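Long-range contacts in alginate lyase, family PL7 (Zobellia galactanivorans, PDB 3ZPY), which probably cleaves alginate, a mannuronate-containing polysaccharide, as a polysaccharide lyase, this chain being the catalytic domain of a longer protein: residues Gly116-Phe121 with Gln143-Glu148; Ser128-Gly133 with Met207-Leu212; Ser154-Ile159 with Thr172-Ser177. All blocks are in the same frame, centred on the assembly; numbering follows the deposited sequence.

How the interactions relate
After G116-F121 the chain continues along strand 117-125, passes through a loop and returns on strand 138-146 to Q143-E148, closing interaction 1 between these antiparallel strands. S128-G133, within that loop, reaches forward to M207-L212, so interaction 2 crosses interaction 1 along the chain. Interaction 3 opens after interaction 1 has closed and is nested within the long loop of interaction 2; it pairs strands 154-160 and 171-177. Interactions 1 and 3 touch, because strands 138-146 and 154-160 are neighbours, giving four successive strands of one sheet. Interaction 2, its centre about 28 Å from that of interaction 1, joins two surface loops, one of which leads from the second sheet back to the first.

Interaction 1: Gly116-Phe121 with Gln143-Glu148; sequences GGVLCF and QFIGEE
F121 turns the edge of its ring toward the face of F144: CE2 of F121 stands over the centre of the F144 ring, 3.7 Å from CG of F144. The planes meet at 62° in an edge-to-face stack whose centroids are 4.8 Å apart. W101, V103 and V105 of strand 96-107 also border F121, and V105 touches F144, so the aromatic pair belongs to the core between the two sheets of the beta-jelly-roll sandwich of PL7 lyases, where large apolar residues suit. L119 points to F144's face of the sheet.

Behind the rings the strands pair antiparallel. L119 N donates to F144 O (3.2 Å) and G146 N to G117 O (2.8 Å), whereas F144 N to L119 O is weak. The other face carries V118, C120, Q143 and I145. There CG2 of V118 lies 4.0 Å from CB of I145, and CB of C120 meets CG of Q143 at 3.7 Å. The amide of Q143 looks past this contact: its NE2 donates to S160 OG and K158 O, and its OE1 accepts from R141 NE.

At the far end, G117 leaves no room for a side chain, since a CB would run into E147 O, and G116 has a positive phi of 106° that few other residues accept. E148 curls back over this end, bent at chi2, and its OE1 takes the N-H of G116 at 2.7 Å from above the carboxylate plane. A carboxylate thus adds one bond beyond the last hydrogen-bonded pair, G117 with G146, its charge probably making it a strong acceptor.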
loop_
_atom_site.group_PDB
_atom_site.type_symbol
_atom_site.label_atom_id
_atom_site.label_comp_id
_atom_site.label_asym_id
_atom_site.label_seq_id
_atom_site.Cartn_x
_atom_site.Cartn_y
_atom_site.Cartn_z
ATOM N N GLY A 116 -4.124 13.351 14.180
ATOM C CA GLY A 116 -4.494 12.134 13.478
ATOM C C GLY A 116 -3.285 11.483 12.813
ATOM O O GLY A 116 -2.193 12.108 12.669
ATOM N N GLY A 117 -3.483 10.195 12.493
ATOM C CA GLY A 117 -2.472 9.416 11.783
ATOM C C GLY A 117 -3.187 8.438 10.924
ATOM O O GLY A 117 -4.242 7.909 11.283
ATOM N N VAL A 118 -2.639 8.173 9.727
ATOM C CA VAL A 118 -3.287 7.282 8.782
ATOM C C VAL A 118 -2.243 6.689 7.825
ATOM O O VAL A 118 -1.355 7.428 7.330
ATOM C CB VAL A 118 -4.470 8.011 8.037
ATOM C CG1 VAL A 118 -4.072 9.376 7.433
ATOM C CG2 VAL A 118 -5.159 7.157 6.991
ATOM N N LEU A 119 -2.454 5.451 7.380
ATOM C CA LEU A 119 -1.668 4.966 6.299
ATOM C C LEU A 119 -2.464 3.922 5.516
ATOM O O LEU A 119 -3.495 3.419 5.999
ATOM C CB LEU A 119 -0.369 4.379 6.820
ATOM C CG LEU A 119 -0.468 3.107 7.762
ATOM C CD1 LEU A 119 -0.702 1.792 7.025
ATOM C CD2 LEU A 119 0.855 2.969 8.542
ATOM N N CYS A 120 -1.959 3.608 4.298
ATOM C CA CYS A 120 -2.588 2.667 3.377
ATOM C C CYS A 120 -1.714 1.430 3.252
ATOM O O CYS A 120 -0.531 1.530 2.982
ATOM C CB CYS A 120 -2.698 3.391 2.019
ATOM S SG CYS A 120 -3.193 2.259 0.681
ATOM N N PHE A 121 -2.320 0.296 3.490
ATOM C CA PHE A 121 -1.571 -0.991 3.513
ATOM C C PHE A 121 -2.005 -1.911 2.321
ATOM O O PHE A 121 -1.591 -3.082 2.292
ATOM C CB PHE A 121 -1.663 -1.669 4.879
ATOM C CG PHE A 121 -3.079 -1.958 5.352
ATOM C CD1 PHE A 121 -3.757 -3.115 4.992
ATOM C CD2 PHE A 121 -3.719 -1.117 6.287
ATOM C CE1 PHE A 121 -5.021 -3.398 5.468
ATOM C CE2 PHE A 121 -4.988 -1.360 6.724
ATOM C CZ PHE A 121 -5.671 -2.527 6.318
ATOM N N GLN A 143 -7.030 1.407 4.322
ATOM C CA GLN A 143 -6.249 2.203 5.256
ATOM C C GLN A 143 -6.738 1.947 6.672
ATOM O O GLN A 143 -7.841 1.542 6.892
ATOM C CB GLN A 143 -6.427 3.714 5.003
ATOM C CG GLN A 143 -6.060 4.050 3.535
ATOM C CD GLN A 143 -6.609 5.288 3.041
ATOM O OE1 GLN A 143 -5.911 6.080 2.378
ATOM N NE2 GLN A 143 -7.918 5.441 3.261
ATOM N N PHE A 144 -5.832 2.159 7.638
ATOM C CA PHE A 144 -6.233 2.399 9.021
ATOM C C PHE A 144 -5.979 3.878 9.391
ATOM O O PHE A 144 -4.925 4.399 9.051
ATOM C CB PHE A 144 -5.489 1.489 10.009
ATOM C CG PHE A 144 -5.922 0.060 10.017
ATOM C CD1 PHE A 144 -7.187 -0.394 9.601
ATOM C CD2 PHE A 144 -5.042 -0.851 10.594
ATOM C CE1 PHE A 144 -7.475 -1.763 9.654
ATOM C CE2 PHE A 144 -5.335 -2.194 10.692
ATOM C CZ PHE A 144 -6.584 -2.644 10.220
ATOM N N ILE A 145 -6.958 4.443 10.097
ATOM C CA ILE A 145 -6.910 5.796 10.533
ATOM C C ILE A 145 -7.126 5.827 12.056
ATOM O O ILE A 145 -8.008 5.133 12.596
ATOM C CB ILE A 145 -7.939 6.678 9.795
ATOM C CG1 ILE A 145 -7.793 8.160 10.255
ATOM C CG2 ILE A 145 -9.395 6.168 9.981
ATOM C CD1 ILE A 145 -8.414 9.095 9.276
ATOM N N GLY A 146 -6.336 6.652 12.725
ATOM C CA GLY A 146 -6.379 6.774 14.189
ATOM C C GLY A 146 -5.682 7.995 14.692
ATOM O O GLY A 146 -5.738 9.046 14.045
ATOM N N GLU A 147 -5.079 7.921 15.860
ATOM C CA GLU A 147 -4.459 9.101 16.437
ATOM C C GLU A 147 -3.034 9.286 15.918
ATOM O O GLU A 147 -2.397 8.324 15.428
ATOM C CB GLU A 147 -4.328 8.901 17.952
ATOM C CG GLU A 147 -5.632 8.743 18.678
ATOM C CD GLU A 147 -5.347 7.950 19.926
ATOM O OE1 GLU A 147 -4.773 8.578 20.865
ATOM O OE2 GLU A 147 -5.626 6.722 19.964
ATOM N N GLU A 148 -2.541 10.522 16.027
ATOM C CA GLU A 148 -1.167 10.797 15.583
ATOM C C GLU A 148 -0.219 9.901 16.412
ATOM O O GLU A 148 -0.359 9.753 17.619
ATOM C CB GLU A 148 -0.789 12.233 15.774
ATOM C CG GLU A 148 -1.023 12.775 17.215
ATOM C CD GLU A 148 -2.462 13.234 17.494
ATOM O OE1 GLU A 148 -3.408 12.851 16.744
ATOM O OE2 GLU A 148 -2.637 13.982 18.509
#

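Interaction 2: Ser128-Gly133 with Met207-Leu212; sequences SKNSDG and MEVDDL
N130 opens a type I beta turn that closes at G133, where G133 N donates to N130 O, and this turn abuts the irregular chain at D211. Both branches of N130 work. Its OD1 accepts from D132 N at 2.9 Å, an Asx turn, and also from V134 N. Its ND2 crosses the interface to D211 O at 3.1 Å, reaching a lone pair in the carbonyl plane, while CG1 of V209 lies 3.4 Å from the same nitrogen. An amide suits this place because it offers an acceptor to its own turn and a donor to the other loop.

D211 uses its carboxylate as well as its carbonyl. CG is anti to its backbone N (chi1 172°), and OD2 receives two donors from S131: the backbone N at 2.9 Å on the anti lone pair, with a nearly straight N-H (170°), and OG at 3.0 Å from above the carboxylate plane. OD1 of D211 is held by S213 OG. A small hydroxyl residue at S131 therefore adds a second grip on the same oxygen.

A water knits the remainder, accepting from ND2 of N130 and from D211 N and donating to OD2 of D132 at 2.7 Å. An alanine in place of N130 would probably leave D132 N and V134 N without their side-chain acceptor, D211 O without this donor and the water with two bonds.

At the surface this ties the loop between strands 117-125 and 138-146 to the loop between strands 200-206 and 216-219, and V209 also touches Y162 of helix 162-165. The contact is polar and acidic: OD2 of D132 lies 4.2 Å from OD2 of D210, a repulsion that solvent probably moderates at this surface, whereas the charge on D211 is met by neutral donors.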
loop_
_atom_site.group_PDB
_atom_site.type_symbol
_atom_site.label_atom_id
_atom_site.label_comp_id
_atom_site.label_asym_id
_atom_site.label_seq_id
_atom_site.Cartn_x
_atom_site.Cartn_y
_atom_site.Cartn_z
ATOM N N SER A 128 -3.886 6.913 -14.979
ATOM C CA SER A 128 -4.095 8.311 -14.689
ATOM C C SER A 128 -5.228 8.928 -15.496
ATOM O O SER A 128 -5.926 9.804 -14.957
ATOM C CB SER A 128 -2.816 9.121 -14.836
ATOM O OG SER A 128 -2.288 8.916 -16.131
ATOM N N LYS A 129 -5.408 8.493 -16.758
ATOM C CA LYS A 129 -6.545 8.891 -17.595
ATOM C C LYS A 129 -6.902 7.650 -18.411
ATOM O O LYS A 129 -6.041 7.050 -19.105
ATOM C CB LYS A 129 -6.238 10.124 -18.470
ATOM C CG LYS A 129 -7.006 11.360 -18.009
ATOM C CD LYS A 129 -6.557 12.648 -18.677
ATOM C CE LYS A 129 -7.165 13.839 -17.936
ATOM N NZ LYS A 129 -6.713 15.184 -18.422
ATOM N N ASN A 130 -8.154 7.205 -18.261
ATOM C CA ASN A 130 -8.595 6.024 -19.003
ATOM C C ASN A 130 -8.988 6.422 -20.449
ATOM O O ASN A 130 -8.889 7.633 -20.863
ATOM C CB ASN A 130 -9.668 5.247 -18.220
ATOM C CG ASN A 130 -11.073 5.834 -18.378
ATOM O OD1 ASN A 130 -11.276 6.893 -19.019
ATOM N ND2 ASN A 130 -12.052 5.150 -17.851
ATOM N N SER A 131 -9.461 5.484 -21.274
ATOM C CA SER A 131 -9.678 5.917 -22.689
ATOM C C SER A 131 -10.793 6.994 -22.891
ATOM O O SER A 131 -10.933 7.568 -23.998
ATOM C CB SER A 131 -9.954 4.721 -23.615
ATOM O OG SER A 131 -11.150 4.064 -23.213
ATOM N N ASP A 132 -11.607 7.223 -21.838
ATOM C CA ASP A 132 -12.713 8.207 -21.898
ATOM C C ASP A 132 -12.335 9.492 -21.157
ATOM O O ASP A 132 -13.163 10.414 -20.939
ATOM C CB ASP A 132 -14.059 7.630 -21.385
ATOM C CG ASP A 132 -14.504 6.371 -22.160
ATOM O OD1 ASP A 132 -14.613 6.454 -23.383
ATOM O OD2 ASP A 132 -14.699 5.278 -21.510
ATOM N N GLY A 133 -11.049 9.572 -20.843
ATOM C CA GLY A 133 -10.477 10.699 -20.128
ATOM C C GLY A 133 -10.781 10.705 -18.634
ATOM O O GLY A 133 -10.590 11.737 -17.998
ATOM N N MET A 207 -17.663 0.207 -9.461
ATOM C CA MET A 207 -17.058 1.342 -10.182
ATOM C C MET A 207 -18.009 1.712 -11.306
ATOM O O MET A 207 -18.161 0.959 -12.321
ATOM C CB MET A 207 -15.711 0.961 -10.763
ATOM C CG MET A 207 -14.654 0.842 -9.711
ATOM S SD MET A 207 -14.059 2.474 -9.216
ATOM C CE MET A 207 -13.121 2.897 -10.736
ATOM N N GLU A 208 -18.609 2.899 -11.207
ATOM C CA GLU A 208 -19.496 3.415 -12.277
ATOM C C GLU A 208 -18.713 4.186 -13.314
ATOM O O GLU A 208 -18.917 5.362 -13.497
ATOM C CB GLU A 208 -20.633 4.273 -11.678
ATOM C CG GLU A 208 -21.534 3.569 -10.662
ATOM C CD GLU A 208 -22.271 2.354 -11.218
ATOM O OE1 GLU A 208 -22.388 2.177 -12.465
ATOM O OE2 GLU A 208 -22.771 1.583 -10.379
ATOM N N VAL A 209 -17.811 3.508 -13.960
ATOM C CA VAL A 209 -16.884 4.054 -14.997
ATOM C C VAL A 209 -16.901 2.931 -16.076
ATOM O O VAL A 209 -16.881 1.720 -15.739
ATOM C CB VAL A 209 -15.441 4.123 -14.437
ATOM C CG1 VAL A 209 -14.439 4.328 -15.607
ATOM C CG2 VAL A 209 -15.321 5.196 -13.337
ATOM N N ASP A 210 -16.912 3.331 -17.358
ATOM C CA ASP A 210 -16.983 2.360 -18.484
ATOM C C ASP A 210 -15.713 1.563 -18.694
ATOM O O ASP A 210 -15.761 0.378 -18.778
ATOM C CB ASP A 210 -17.430 3.035 -19.796
ATOM C CG ASP A 210 -18.671 3.852 -19.624
ATOM O OD1 ASP A 210 -19.611 3.416 -18.911
ATOM O OD2 ASP A 210 -18.699 4.952 -20.210
ATOM N N ASP A 211 -14.582 2.247 -18.756
ATOM C CA ASP A 211 -13.330 1.604 -19.083
ATOM C C ASP A 211 -12.605 1.304 -17.764
ATOM O O ASP A 211 -11.944 2.150 -17.162
ATOM C CB ASP A 211 -12.494 2.520 -20.010
ATOM C CG ASP A 211 -11.102 1.983 -20.229
ATOM O OD1 ASP A 211 -10.918 0.759 -19.960
ATOM O OD2 ASP A 211 -10.204 2.758 -20.645
ATOM N N LEU A 212 -12.721 0.041 -17.338
ATOM C CA LEU A 212 -12.021 -0.387 -16.134
ATOM C C LEU A 212 -10.669 -1.081 -16.425
ATOM O O LEU A 212 -10.263 -1.979 -15.657
ATOM C CB LEU A 212 -12.941 -1.317 -15.313
ATOM C CG LEU A 212 -14.260 -0.638 -14.969
ATOM C CD1 LEU A 212 -15.104 -1.586 -14.094
ATOM C CD2 LEU A 212 -14.058 0.709 -14.255
HETATM O O HOH W 1 -14.748 5.181 -18.819
#

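Interaction 3: Ser154-Ile159 with Thr172-Ser177; sequences SVKLKI and TFSGYS
L157 lays its CB over one face of the Y176 ring, 3.8 Å from the centroid and offset toward the rim, a CH-pi contact. CG is anti to the backbone N (chi1 177°); beyond it CD2 lies 3.8 Å from OH of Y176. The same CD2 lies 4.0 Å from CD2 of F173, and CG1 of I159 comes to the edge of that ring. Aliphatic residues suit this side, L157 bridging both rings.

On the outer side, CG of K158 runs beside CG2 of T172, and one water links NZ of K156 with OG1 of T172.

The backbone positions these groups. V155 N donates to Y176 O at 2.9 Å, and L157 and F173 exchange two bonds, but the return bond from Y176 N to V155 O is weak. Between the two pairs the register slips by one residue, a beta bulge opposite K156. G175 takes a positive phi of 97° there, a glycine's conformation, and its N-H reaches V155 O through a water. The segments' N-to-C directions stand at 114°, far from a straight antiparallel 180°, probably in part through the bulge.

Outward, strand 138-146 flanks strand 154-160, V142 touching L157 and V140 touching I159. Strands 192-197 and 200-206 of the second sheet supply L195, V202 and F203 beneath the apolar face, while I159 O accepts from T164 OG1 of helix 162-165.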
loop_
_atom_site.group_PDB
_atom_site.type_symbol
_atom_site.label_atom_id
_atom_site.label_comp_id
_atom_site.label_asym_id
_atom_site.label_seq_id
_atom_site.Cartn_x
_atom_site.Cartn_y
_atom_site.Cartn_z
ATOM N N SER A 154 -7.278 0.872 19.259
ATOM C CA SER A 154 -8.401 0.834 18.299
ATOM C C SER A 154 -8.234 1.830 17.194
ATOM O O SER A 154 -7.824 2.958 17.426
ATOM C CB SER A 154 -9.698 1.070 18.947
ATOM O OG SER A 154 -9.633 2.216 19.779
ATOM N N VAL A 155 -8.522 1.437 15.955
ATOM C CA VAL A 155 -8.483 2.310 14.776
ATOM C C VAL A 155 -9.700 2.034 13.921
ATOM O O VAL A 155 -10.462 1.029 14.148
ATOM C CB VAL A 155 -7.160 2.020 13.964
ATOM C CG1 VAL A 155 -5.916 2.372 14.768
ATOM C CG2 VAL A 155 -7.096 0.571 13.489
ATOM N N LYS A 156 -9.858 2.865 12.909
ATOM C CA LYS A 156 -10.908 2.539 11.913
ATOM C C LYS A 156 -10.312 2.099 10.596
ATOM O O LYS A 156 -9.252 2.606 10.165
ATOM C CB LYS A 156 -11.825 3.733 11.685
ATOM C CG LYS A 156 -12.640 4.069 12.928
ATOM C CD LYS A 156 -13.525 5.280 12.612
ATOM C CE LYS A 156 -14.373 5.614 13.816
ATOM N NZ LYS A 156 -15.422 6.611 13.446
ATOM N N LEU A 157 -10.963 1.122 9.950
ATOM C CA LEU A 157 -10.711 0.846 8.585
ATOM C C LEU A 157 -11.280 2.033 7.770
ATOM O O LEU A 157 -12.463 2.412 7.920
ATOM C CB LEU A 157 -11.397 -0.466 8.186
ATOM C CG LEU A 157 -11.289 -0.883 6.765
ATOM C CD1 LEU A 157 -9.888 -1.299 6.309
ATOM C CD2 LEU A 157 -12.330 -1.949 6.430
ATOM N N LYS A 158 -10.498 2.531 6.811
ATOM C CA LYS A 158 -10.993 3.653 5.946
ATOM C C LYS A 158 -10.739 3.247 4.512
ATOM O O LYS A 158 -9.609 2.897 4.165
ATOM C CB LYS A 158 -10.303 4.960 6.306
ATOM C CG LYS A 158 -10.793 6.099 5.489
ATOM C CD LYS A 158 -10.318 7.423 6.106
ATOM C CE LYS A 158 -10.915 8.601 5.313
ATOM N NZ LYS A 158 -10.504 9.906 5.983
ATOM N N ILE A 159 -11.813 3.333 3.692
ATOM C CA ILE A 159 -11.724 2.973 2.281
ATOM C C ILE A 159 -11.758 4.246 1.464
ATOM O O ILE A 159 -12.782 4.946 1.465
ATOM C CB ILE A 159 -12.866 2.059 1.916
ATOM C CG1 ILE A 159 -12.866 0.759 2.842
ATOM C CG2 ILE A 159 -12.732 1.667 0.433
ATOM C CD1 ILE A 159 -11.631 -0.048 2.754
ATOM N N THR A 172 -15.742 4.764 6.397
ATOM C CA THR A 172 -14.997 4.259 7.543
ATOM C C THR A 172 -15.831 3.215 8.314
ATOM O O THR A 172 -17.044 3.231 8.320
ATOM C CB THR A 172 -14.571 5.362 8.546
ATOM O OG1 THR A 172 -15.754 6.018 9.058
ATOM C CG2 THR A 172 -13.624 6.378 7.869
ATOM N N PHE A 173 -15.091 2.363 8.998
ATOM C CA PHE A 173 -15.658 1.211 9.709
ATOM C C PHE A 173 -14.953 1.037 11.035
ATOM O O PHE A 173 -13.709 0.889 11.080
ATOM C CB PHE A 173 -15.556 -0.069 8.843
ATOM C CG PHE A 173 -16.164 0.106 7.501
ATOM C CD1 PHE A 173 -17.514 -0.190 7.324
ATOM C CD2 PHE A 173 -15.414 0.552 6.353
ATOM C CE1 PHE A 173 -18.159 0.078 6.098
ATOM C CE2 PHE A 173 -16.061 0.834 5.163
ATOM C CZ PHE A 173 -17.416 0.492 4.984
ATOM N N SER A 174 -15.747 1.018 12.128
ATOM C CA SER A 174 -15.161 0.735 13.465
ATOM C C SER A 174 -14.746 -0.704 13.751
ATOM O O SER A 174 -15.193 -1.624 13.060
ATOM C CB SER A 174 -16.125 1.250 14.524
ATOM O OG SER A 174 -16.429 2.611 14.191
ATOM N N GLY A 175 -13.945 -0.855 14.816
ATOM C CA GLY A 175 -13.720 -2.162 15.421
ATOM C C GLY A 175 -12.448 -2.842 14.936
ATOM O O GLY A 175 -12.288 -4.036 15.115
ATOM N N TYR A 176 -11.507 -2.101 14.403
ATOM C CA TYR A 176 -10.230 -2.605 14.004
ATOM C C TYR A 176 -9.147 -2.256 15.071
ATOM O O TYR A 176 -9.355 -1.385 15.950
ATOM C CB TYR A 176 -9.834 -2.107 12.589
ATOM C CG TYR A 176 -10.803 -2.690 11.577
ATOM C CD1 TYR A 176 -12.084 -2.112 11.358
ATOM C CD2 TYR A 176 -10.471 -3.883 10.897
ATOM C CE1 TYR A 176 -13.020 -2.732 10.530
ATOM C CE2 TYR A 176 -11.345 -4.437 10.020
ATOM C CZ TYR A 176 -12.603 -3.841 9.841
ATOM O OH TYR A 176 -13.499 -4.479 8.989
ATOM N N SER A 177 -7.983 -2.863 14.912
ATOM C CA SER A 177 -6.920 -2.522 15.906
ATOM C C SER A 177 -5.561 -2.704 15.340
ATOM O O SER A 177 -5.320 -3.487 14.437
ATOM C CB SER A 177 -7.063 -3.054 17.326
ATOM O OG SER A 177 -7.019 -4.409 17.232
HETATM O O HOH W 2 -12.393 0.842 15.995
HETATM O O HOH W 3 -17.110 4.748 11.389
#